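Local coordinates for protein alpha-1,4-endofucoidanase (Mariniflexile fucanivorans, PDB 6DLH) that hydrolyses fucoidan from within the chain as a retaining family 107 glycoside hydrolase, and carries calcium-binding immunoglobulin-like domains behind its catalytic part, at residues P593-A598 / T621-V625; Y654-L660 / N691-G697. All coordinates share one frame; numbering follows the deposited sequence.

Contact 1. Residues P593-A598 / T621-V625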
ATOM      1  N   PRO A 593     -16.291 -20.763  -4.268  1.00 48.58           N
ATOM      2  CA  PRO A 593     -17.466 -21.621  -4.420  1.00 49.55           C
ATOM      3  C   PRO A 593     -17.340 -22.516  -5.652  1.00 47.70           C
ATOM      4  O   PRO A 593     -16.551 -22.239  -6.553  1.00 48.02           O
ATOM      5  CB  PRO A 593     -18.628 -20.631  -4.597  1.00 49.64           C
ATOM      6  CG  PRO A 593     -17.978 -19.361  -5.108  1.00 48.67           C
ATOM      7  CD  PRO A 593     -16.601 -19.339  -4.479  1.00 47.92           C
ATOM      8  N   THR A 594     -18.117 -23.602  -5.654  1.00 49.10           N
ATOM      9  CA  THR A 594     -18.236 -24.494  -6.798  1.00 49.81           C
ATOM     10  C   THR A 594     -19.644 -24.327  -7.366  1.00 51.97           C
ATOM     11  O   THR A 594     -20.460 -23.605  -6.789  1.00 53.99           O
ATOM     12  CB  THR A 594     -17.954 -25.950  -6.392  1.00 50.33           C
ATOM     13  OG1 THR A 594     -19.053 -26.432  -5.616  1.00 51.37           O
ATOM     14  CG2 THR A 594     -16.672 -26.122  -5.605  1.00 44.37           C
ATOM     15  N   ALA A 595     -19.924 -25.014  -8.480  1.00 47.98           N
ATOM     16  CA  ALA A 595     -21.248 -24.995  -9.078  1.00 48.90           C
ATOM     17  C   ALA A 595     -22.296 -25.515  -8.091  1.00 49.84           C
ATOM     18  O   ALA A 595     -23.461 -25.128  -8.159  1.00 54.08           O
ATOM     19  CB  ALA A 595     -21.236 -25.790 -10.357  1.00 49.57           C
ATOM     20  N   ALA A 596     -21.863 -26.365  -7.154  1.00 46.92           N
ATOM     21  CA  ALA A 596     -22.718 -26.923  -6.119  1.00 51.29           C
ATOM     22  C   ALA A 596     -23.201 -25.845  -5.145  1.00 54.81           C
ATOM     23  O   ALA A 596     -24.166 -26.074  -4.419  1.00 57.89           O
ATOM     24  CB  ALA A 596     -21.985 -28.025  -5.386  1.00 50.51           C
ATOM     25  N   ASP A 597     -22.528 -24.686  -5.116  1.00 52.83           N
ATOM     26  CA  ASP A 597     -22.857 -23.644  -4.153  1.00 51.59           C
ATOM     27  C   ASP A 597     -23.793 -22.605  -4.772  1.00 49.43           C
ATOM     28  O   ASP A 597     -24.160 -21.637  -4.106  1.00 48.95           O
ATOM     29  CB  ASP A 597     -21.604 -23.013  -3.537  1.00 53.36           C
ATOM     30  CG  ASP A 597     -20.758 -23.978  -2.725  1.00 55.11           C
ATOM     31  OD1 ASP A 597     -21.273 -24.510  -1.721  1.00 56.54           O
ATOM     32  OD2 ASP A 597     -19.586 -24.190  -3.102  1.00 55.85           O
ATOM     33  N   ALA A 598     -24.201 -22.836  -6.026  1.00 48.00           N
ATOM     34  CA  ALA A 598     -25.028 -21.910  -6.789  1.00 52.27           C
ATOM     35  C   ALA A 598     -26.291 -21.527  -6.017  1.00 57.18           C
ATOM     36  O   ALA A 598     -26.843 -22.340  -5.273  1.00 58.74           O
ATOM     37  CB  ALA A 598     -25.367 -22.513  -8.128  1.00 48.36           C
ATOM     38  N   THR A 621     -25.060 -14.450  -2.995  1.00 44.43           N
ATOM     39  CA  THR A 621     -25.527 -15.259  -4.108  1.00 44.58           C
ATOM     40  C   THR A 621     -24.323 -15.745  -4.908  1.00 46.47           C
ATOM     41  O   THR A 621     -23.515 -14.938  -5.356  1.00 46.78           O
ATOM     42  CB  THR A 621     -26.521 -14.480  -4.981  1.00 44.46           C
ATOM     43  OG1 THR A 621     -27.609 -14.088  -4.144  1.00 44.97           O
ATOM     44  CG2 THR A 621     -27.038 -15.288  -6.151  1.00 40.71           C
ATOM     45  N   VAL A 622     -24.217 -17.071  -5.073  1.00 46.30           N
ATOM     46  CA  VAL A 622     -23.234 -17.677  -5.957  1.00 45.83           C
ATOM     47  C   VAL A 622     -23.861 -17.866  -7.338  1.00 47.32           C
ATOM     48  O   VAL A 622     -24.885 -18.530  -7.462  1.00 49.92           O
ATOM     49  CB  VAL A 622     -22.730 -19.022  -5.402  1.00 44.36           C
ATOM     50  CG1 VAL A 622     -21.850 -19.757  -6.405  1.00 42.39           C
ATOM     51  CG2 VAL A 622     -22.023 -18.871  -4.065  1.00 43.49           C
ATOM     52  N   ASP A 623     -23.226 -17.294  -8.369  1.00 48.46           N
ATOM     53  CA  ASP A 623     -23.662 -17.443  -9.748  1.00 48.55           C
ATOM     54  C   ASP A 623     -22.869 -18.566 -10.407  1.00 51.10           C
ATOM     55  O   ASP A 623     -21.769 -18.891  -9.963  1.00 53.07           O
ATOM     56  CB  ASP A 623     -23.417 -16.170 -10.559  1.00 49.75           C
ATOM     57  CG  ASP A 623     -24.436 -15.060 -10.351  1.00 50.95           C
ATOM     58  OD1 ASP A 623     -25.468 -15.310  -9.693  1.00 49.64           O
ATOM     59  OD2 ASP A 623     -24.187 -13.949 -10.860  1.00 52.93           O
ATOM     60  N   HIS A 624     -23.441 -19.133 -11.478  1.00 52.05           N
ATOM     61  CA  HIS A 624     -22.765 -20.126 -12.299  1.00 52.64           C
ATOM     62  C   HIS A 624     -21.712 -19.436 -13.162  1.00 53.52           C
ATOM     63  O   HIS A 624     -21.844 -18.256 -13.478  1.00 53.33           O
ATOM     64  CB  HIS A 624     -23.778 -20.907 -13.156  1.00 54.25           C
ATOM     65  CG  HIS A 624     -24.502 -21.990 -12.423  1.00 54.35           C
ATOM     66  ND1 HIS A 624     -23.841 -23.008 -11.758  1.00 53.38           N
ATOM     67  CD2 HIS A 624     -25.823 -22.227 -12.252  1.00 54.26           C
ATOM     68  CE1 HIS A 624     -24.718 -23.820 -11.201  1.00 52.51           C
ATOM     69  NE2 HIS A 624     -25.943 -23.361 -11.488  1.00 54.72           N
ATOM     70  N   VAL A 625     -20.666 -20.190 -13.528  1.00 55.56           N
ATOM     71  CA  VAL A 625     -19.679 -19.760 -14.509  1.00 54.77           C
ATOM     72  C   VAL A 625     -20.417 -19.442 -15.807  1.00 55.06           C
ATOM     73  O   VAL A 625     -21.275 -20.208 -16.231  1.00 57.67           O
ATOM     74  CB  VAL A 625     -18.597 -20.843 -14.723  1.00 53.79           C
ATOM     75  CG1 VAL A 625     -17.640 -20.497 -15.854  1.00 51.13           C
ATOM     76  CG2 VAL A 625     -17.828 -21.155 -13.447  1.00 52.46           C
TER

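Contact 2. Residues Y654-L660 / N691-G697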
ATOM      1  N   TYR A 654       3.619 -32.675 -27.010  1.00 46.01           N
ATOM      2  CA  TYR A 654       2.433 -31.843 -26.973  1.00 44.03           C
ATOM      3  C   TYR A 654       1.879 -31.869 -25.555  1.00 43.46           C
ATOM      4  O   TYR A 654       1.955 -32.898 -24.878  1.00 41.12           O
ATOM      5  CB  TYR A 654       1.385 -32.375 -27.953  1.00 44.46           C
ATOM      6  CG  TYR A 654       0.158 -31.513 -28.094  1.00 39.54           C
ATOM      7  CD1 TYR A 654       0.131 -30.466 -28.999  1.00 39.37           C
ATOM      8  CD2 TYR A 654      -0.971 -31.734 -27.315  1.00 39.73           C
ATOM      9  CE1 TYR A 654      -0.987 -29.658 -29.135  1.00 39.83           C
ATOM     10  CE2 TYR A 654      -2.096 -30.929 -27.430  1.00 39.31           C
ATOM     11  CZ  TYR A 654      -2.103 -29.891 -28.348  1.00 40.29           C
ATOM     12  OH  TYR A 654      -3.201 -29.090 -28.479  1.00 41.82           O
ATOM     13  N   ASN A 655       1.322 -30.726 -25.137  1.00 45.52           N
ATOM     14  CA  ASN A 655       0.680 -30.590 -23.838  1.00 49.18           C
ATOM     15  C   ASN A 655      -0.454 -29.576 -23.951  1.00 49.40           C
ATOM     16  O   ASN A 655      -0.308 -28.557 -24.626  1.00 50.07           O
ATOM     17  CB  ASN A 655       1.668 -30.179 -22.740  1.00 49.88           C
ATOM     18  CG  ASN A 655       2.563 -31.315 -22.292  1.00 53.08           C
ATOM     19  OD1 ASN A 655       2.120 -32.219 -21.584  1.00 56.70           O
ATOM     20  ND2 ASN A 655       3.822 -31.281 -22.703  1.00 51.28           N
ATOM     21  N   TYR A 656      -1.574 -29.885 -23.280  1.00 51.52           N
ATOM     22  CA  TYR A 656      -2.716 -28.991 -23.155  1.00 51.55           C
ATOM     23  C   TYR A 656      -3.596 -29.448 -21.995  1.00 53.34           C
ATOM     24  O   TYR A 656      -3.972 -30.617 -21.928  1.00 54.39           O
ATOM     25  CB  TYR A 656      -3.539 -28.970 -24.443  1.00 49.77           C
ATOM     26  CG  TYR A 656      -4.457 -27.782 -24.574  1.00 49.58           C
ATOM     27  CD1 TYR A 656      -5.638 -27.698 -23.850  1.00 49.70           C
ATOM     28  CD2 TYR A 656      -4.150 -26.744 -25.436  1.00 47.66           C
ATOM     29  CE1 TYR A 656      -6.488 -26.612 -23.977  1.00 49.65           C
ATOM     30  CE2 TYR A 656      -4.987 -25.649 -25.576  1.00 47.32           C
ATOM     31  CZ  TYR A 656      -6.160 -25.581 -24.845  1.00 47.83           C
ATOM     32  OH  TYR A 656      -6.987 -24.504 -24.990  1.00 49.09           O
ATOM     33  N   THR A 657      -3.927 -28.510 -21.096  1.00 51.23           N
ATOM     34  CA  THR A 657      -4.701 -28.827 -19.907  1.00 49.58           C
ATOM     35  C   THR A 657      -6.146 -28.368 -20.095  1.00 51.51           C
ATOM     36  O   THR A 657      -6.402 -27.198 -20.382  1.00 50.65           O
ATOM     37  CB  THR A 657      -4.022 -28.299 -18.632  1.00 50.38           C
ATOM     38  OG1 THR A 657      -2.824 -29.040 -18.393  1.00 47.97           O
ATOM     39  CG2 THR A 657      -4.899 -28.404 -17.404  1.00 49.61           C
ATOM     40  N   LEU A 658      -7.079 -29.320 -19.955  1.00 49.63           N
ATOM     41  CA  LEU A 658      -8.500 -29.017 -19.906  1.00 45.96           C
ATOM     42  C   LEU A 658      -8.869 -28.667 -18.467  1.00 47.73           C
ATOM     43  O   LEU A 658      -8.449 -29.350 -17.530  1.00 45.09           O
ATOM     44  CB  LEU A 658      -9.300 -30.230 -20.396  1.00 45.26           C
ATOM     45  CG  LEU A 658      -9.105 -30.627 -21.862  1.00 43.60           C
ATOM     46  CD1 LEU A 658      -9.947 -31.851 -22.201  1.00 43.24           C
ATOM     47  CD2 LEU A 658      -9.420 -29.476 -22.808  1.00 38.80           C
ATOM     48  N   GLN A 659      -9.664 -27.601 -18.320  1.00 50.05           N
ATOM     49  CA  GLN A 659      -9.893 -26.961 -17.034  1.00 51.54           C
ATOM     50  C   GLN A 659     -11.392 -26.878 -16.747  1.00 48.37           C
ATOM     51  O   GLN A 659     -12.151 -26.326 -17.546  1.00 45.63           O
ATOM     52  CB  GLN A 659      -9.279 -25.559 -17.057  1.00 56.61           C
ATOM     53  CG  GLN A 659      -9.175 -24.903 -15.687  1.00 65.16           C
ATOM     54  CD  GLN A 659      -7.871 -25.231 -15.001  1.00 71.78           C
ATOM     55  OE1 GLN A 659      -6.793 -25.107 -15.584  1.00 75.43           O
ATOM     56  NE2 GLN A 659      -7.961 -25.647 -13.748  1.00 70.61           N
ATOM     57  N   LEU A 660     -11.799 -27.427 -15.594  1.00 47.60           N
ATOM     58  CA  LEU A 660     -13.154 -27.262 -15.091  1.00 47.87           C
ATOM     59  C   LEU A 660     -13.418 -25.770 -14.936  1.00 50.09           C
ATOM     60  O   LEU A 660     -12.681 -25.078 -14.237  1.00 51.96           O
ATOM     61  CB  LEU A 660     -13.296 -27.988 -13.747  1.00 46.51           C
ATOM     62  CG  LEU A 660     -14.640 -27.837 -13.031  1.00 45.48           C
ATOM     63  CD1 LEU A 660     -15.746 -28.583 -13.764  1.00 45.88           C
ATOM     64  CD2 LEU A 660     -14.549 -28.327 -11.592  1.00 45.54           C
ATOM     65  N   ASN A 691      -9.579 -30.584 -10.822  1.00 61.92           N
ATOM     66  CA  ASN A 691     -10.193 -29.541 -11.634  1.00 61.75           C
ATOM     67  C   ASN A 691      -9.670 -29.549 -13.071  1.00 57.50           C
ATOM     68  O   ASN A 691     -10.169 -28.790 -13.905  1.00 52.50           O
ATOM     69  CB  ASN A 691      -9.983 -28.156 -11.011  1.00 65.81           C
ATOM     70  CG  ASN A 691     -10.671 -27.975  -9.673  1.00 67.43           C
ATOM     71  OD1 ASN A 691     -11.894 -27.887  -9.604  1.00 68.23           O
ATOM     72  ND2 ASN A 691      -9.891 -27.898  -8.608  1.00 68.52           N
ATOM     73  N   SER A 692      -8.667 -30.394 -13.357  1.00 55.18           N
ATOM     74  CA  SER A 692      -7.956 -30.319 -14.627  1.00 53.48           C
ATOM     75  C   SER A 692      -7.525 -31.698 -15.130  1.00 50.52           C
ATOM     76  O   SER A 692      -7.153 -32.568 -14.343  1.00 48.74           O
ATOM     77  CB  SER A 692      -6.777 -29.383 -14.521  1.00 52.91           C
ATOM     78  OG  SER A 692      -5.893 -29.805 -13.493  1.00 49.44           O
ATOM     79  N   TRP A 693      -7.560 -31.859 -16.462  1.00 48.51           N
ATOM     80  CA  TRP A 693      -7.145 -33.072 -17.154  1.00 49.56           C
ATOM     81  C   TRP A 693      -6.142 -32.703 -18.245  1.00 50.42           C
ATOM     82  O   TRP A 693      -6.376 -31.766 -19.008  1.00 48.14           O
ATOM     83  CB  TRP A 693      -8.366 -33.806 -17.738  1.00 51.83           C
ATOM     84  CG  TRP A 693      -9.310 -34.350 -16.709  1.00 53.40           C
ATOM     85  CD1 TRP A 693     -10.114 -33.629 -15.872  1.00 54.19           C
ATOM     86  CD2 TRP A 693      -9.559 -35.736 -16.401  1.00 55.01           C
ATOM     87  NE1 TRP A 693     -10.834 -34.464 -15.060  1.00 55.93           N
ATOM     88  CE2 TRP A 693     -10.517 -35.764 -15.361  1.00 56.02           C
ATOM     89  CE3 TRP A 693      -9.071 -36.953 -16.896  1.00 56.14           C
ATOM     90  CZ2 TRP A 693     -10.986 -36.956 -14.811  1.00 55.23           C
ATOM     91  CZ3 TRP A 693      -9.528 -38.132 -16.346  1.00 55.76           C
ATOM     92  CH2 TRP A 693     -10.474 -38.131 -15.318  1.00 57.24           C
ATOM     93  N   LYS A 694      -5.024 -33.439 -18.314  1.00 52.36           N
ATOM     94  CA  LYS A 694      -3.963 -33.105 -19.256  1.00 55.55           C
ATOM     95  C   LYS A 694      -3.992 -34.031 -20.472  1.00 54.37           C
ATOM     96  O   LYS A 694      -3.943 -35.256 -20.344  1.00 54.04           O
ATOM     97  CB  LYS A 694      -2.582 -33.104 -18.589  1.00 58.39           C
ATOM     98  CG  LYS A 694      -1.426 -32.693 -19.496  1.00 61.45           C
ATOM     99  CD  LYS A 694      -0.092 -32.540 -18.791  1.00 64.72           C
ATOM    100  CE  LYS A 694       0.613 -33.850 -18.512  1.00 69.16           C
ATOM    101  NZ  LYS A 694       1.818 -33.648 -17.673  1.00 73.08           N
ATOM    102  N   LEU A 695      -4.061 -33.408 -21.653  1.00 51.08           N
ATOM    103  CA  LEU A 695      -3.887 -34.080 -22.927  1.00 49.69           C
ATOM    104  C   LEU A 695      -2.412 -34.019 -23.300  1.00 51.91           C
ATOM    105  O   LEU A 695      -1.848 -32.931 -23.428  1.00 51.51           O
ATOM    106  CB  LEU A 695      -4.725 -33.354 -23.984  1.00 50.77           C
ATOM    107  CG  LEU A 695      -6.239 -33.415 -23.788  1.00 51.51           C
ATOM    108  CD1 LEU A 695      -6.929 -32.315 -24.580  1.00 49.40           C
ATOM    109  CD2 LEU A 695      -6.778 -34.781 -24.183  1.00 54.09           C
ATOM    110  N   SER A 696      -1.793 -35.191 -23.474  1.00 48.78           N
ATOM    111  CA  SER A 696      -0.385 -35.229 -23.830  1.00 50.20           C
ATOM    112  C   SER A 696      -0.095 -36.344 -24.831  1.00 49.76           C
ATOM    113  O   SER A 696      -0.933 -37.210 -25.086  1.00 49.50           O
ATOM    114  CB  SER A 696       0.479 -35.337 -22.604  1.00 49.56           C
ATOM    115  OG  SER A 696       0.062 -36.419 -21.791  1.00 49.82           O
ATOM    116  N   GLY A 697       1.117 -36.293 -25.387  1.00 47.94           N
ATOM    117  CA  GLY A 697       1.603 -37.264 -26.348  1.00 47.90           C
ATOM    118  C   GLY A 697       2.515 -36.583 -27.358  1.00 48.83           C
ATOM    119  O   GLY A 697       2.573 -35.357 -27.408  1.00 53.56           O
TER

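Contact 1. Residues P593-A598 / T621-V625
Val622 and His624 meet Pro593, Asp597 and Ala598 where a short 3-10 turn folds against the end of strand 613-623, an apolar loop-on-strand contact at one end of an immunoglobulin-like domain. The branched head of Val622, which is buried, takes one half of the contact. With CG1 anti to the backbone N (chi1 172°), the CB-H side of Val622 faces the carbonyl of Asp597, whose O lies 3.3 Å from Val622 CB, and both methyls are left to meet Pro593. Pro593 comes in obliquely, its CB 3.8 Å from Val622 CG1 and almost as near the other methyl, while Trp576 closes over the same residues from outside the two segments. The Asp597 carbonyl has a hydrogen bond of its own from Asn601 ND2. The turn is braced from inside: Asp597 OD2 offers the lone pair pointing away from its other oxygen to Thr594 N, 3.0 Å off and nearly straight at 176°. Ala598 then leaves the turn with its CA 3.4 Å from Val622 O, a CA-H...O contact.

Strand 613-623 is the last of this immunoglobulin-like module, and His624 follows directly on its end, where the chain passes to the next domain. Its chi1 of -80° swings the ring back over the turn, where Ala598 CB sits above one face in a CH-pi contact, 3.7 Å from the ring centroid. Ala595 O approaches CE1 of His624 obliquely at 3.5 Å. From the following domain, Tyr665 OH is hydrogen-bonded to ND1 and Phe667 meets the ring edge-to-face, next to the calcium ligands Asp666 and Glu668. An alanine in place of His624 would leave the Ala598 methyl without its ring face and would probably deprive Tyr665 of a partner, opening a gap between the two domains.

Contact 2. Residues Y654-L660 / N691-G697
Lys694 crosses Thr657 and Asn655 at a slant on the outer face of two antiparallel strands, 654-659 and 692-697, and its side chain reads as a path from one to the other. CB and CG, extended from the backbone with chi1 -177°, both pass Thr657 OG1 at 4.1 Å, and CG also skirts the carbonyl O of Tyr656. CD moves on to Asn655 OD1, 3.6 Å away. A bend at chi3 (79°) keeps CE beside that same oxygen, at 3.8 Å. NZ ends 4.2 Å from Asn655 OD1, too far for a hydrogen bond, so what joins the two side chains is mainly the lysine's aliphatic part. Farther along this face Thr657 CG2 touches Ser692 CB at 3.6 Å, while Ser692 OG turns to Asp689 OD1 at the hairpin.

The strands belong to the three-stranded sheet of an immunoglobulin-like beta-sandwich, with 654-659 at its edge and 692-697 in the middle, paired on its other flank with 684-689. Six backbone hydrogen bonds join the two segments; Leu660 N to Asn691 O is the straightest, 2.7 Å at 170°. On the inner face Leu695 CD1 rests 3.9 Å from Leu658 CG, and Leu645 of the opposing sheet packs against Leu695. Tyr654 and Tyr656 also reach Leu645, and Tyr654 OH is hydrogen-bonded to Thr646 O. At the far end Gly697 pairs with Tyr654, its backbone in a conformation that a side chain would jam against the preceding carbonyl.

Overall arrangement
Along the chain contact 1 is complete before contact 2 begins, and the two lie in consecutive immunoglobulin-like domains far from the parallel sheet of the catalytic part. Their centres are 23 Å apart; the nearest atoms approach to about 6 Å without touching. Contact 1 uses the last strand, 613-623, of one domain's four-stranded sheet, whereas contact 2 belongs to the three-stranded sheet of the next. Between them runs the domain boundary: the calcium ligand Asp666 has its side chain about 6 Å from that of Ala595 and about 5 Å from that of Leu660, and Leu660 also touches Leu545 of the earlier domain. The contacts thus flank a junction that probably limits how freely these domains move.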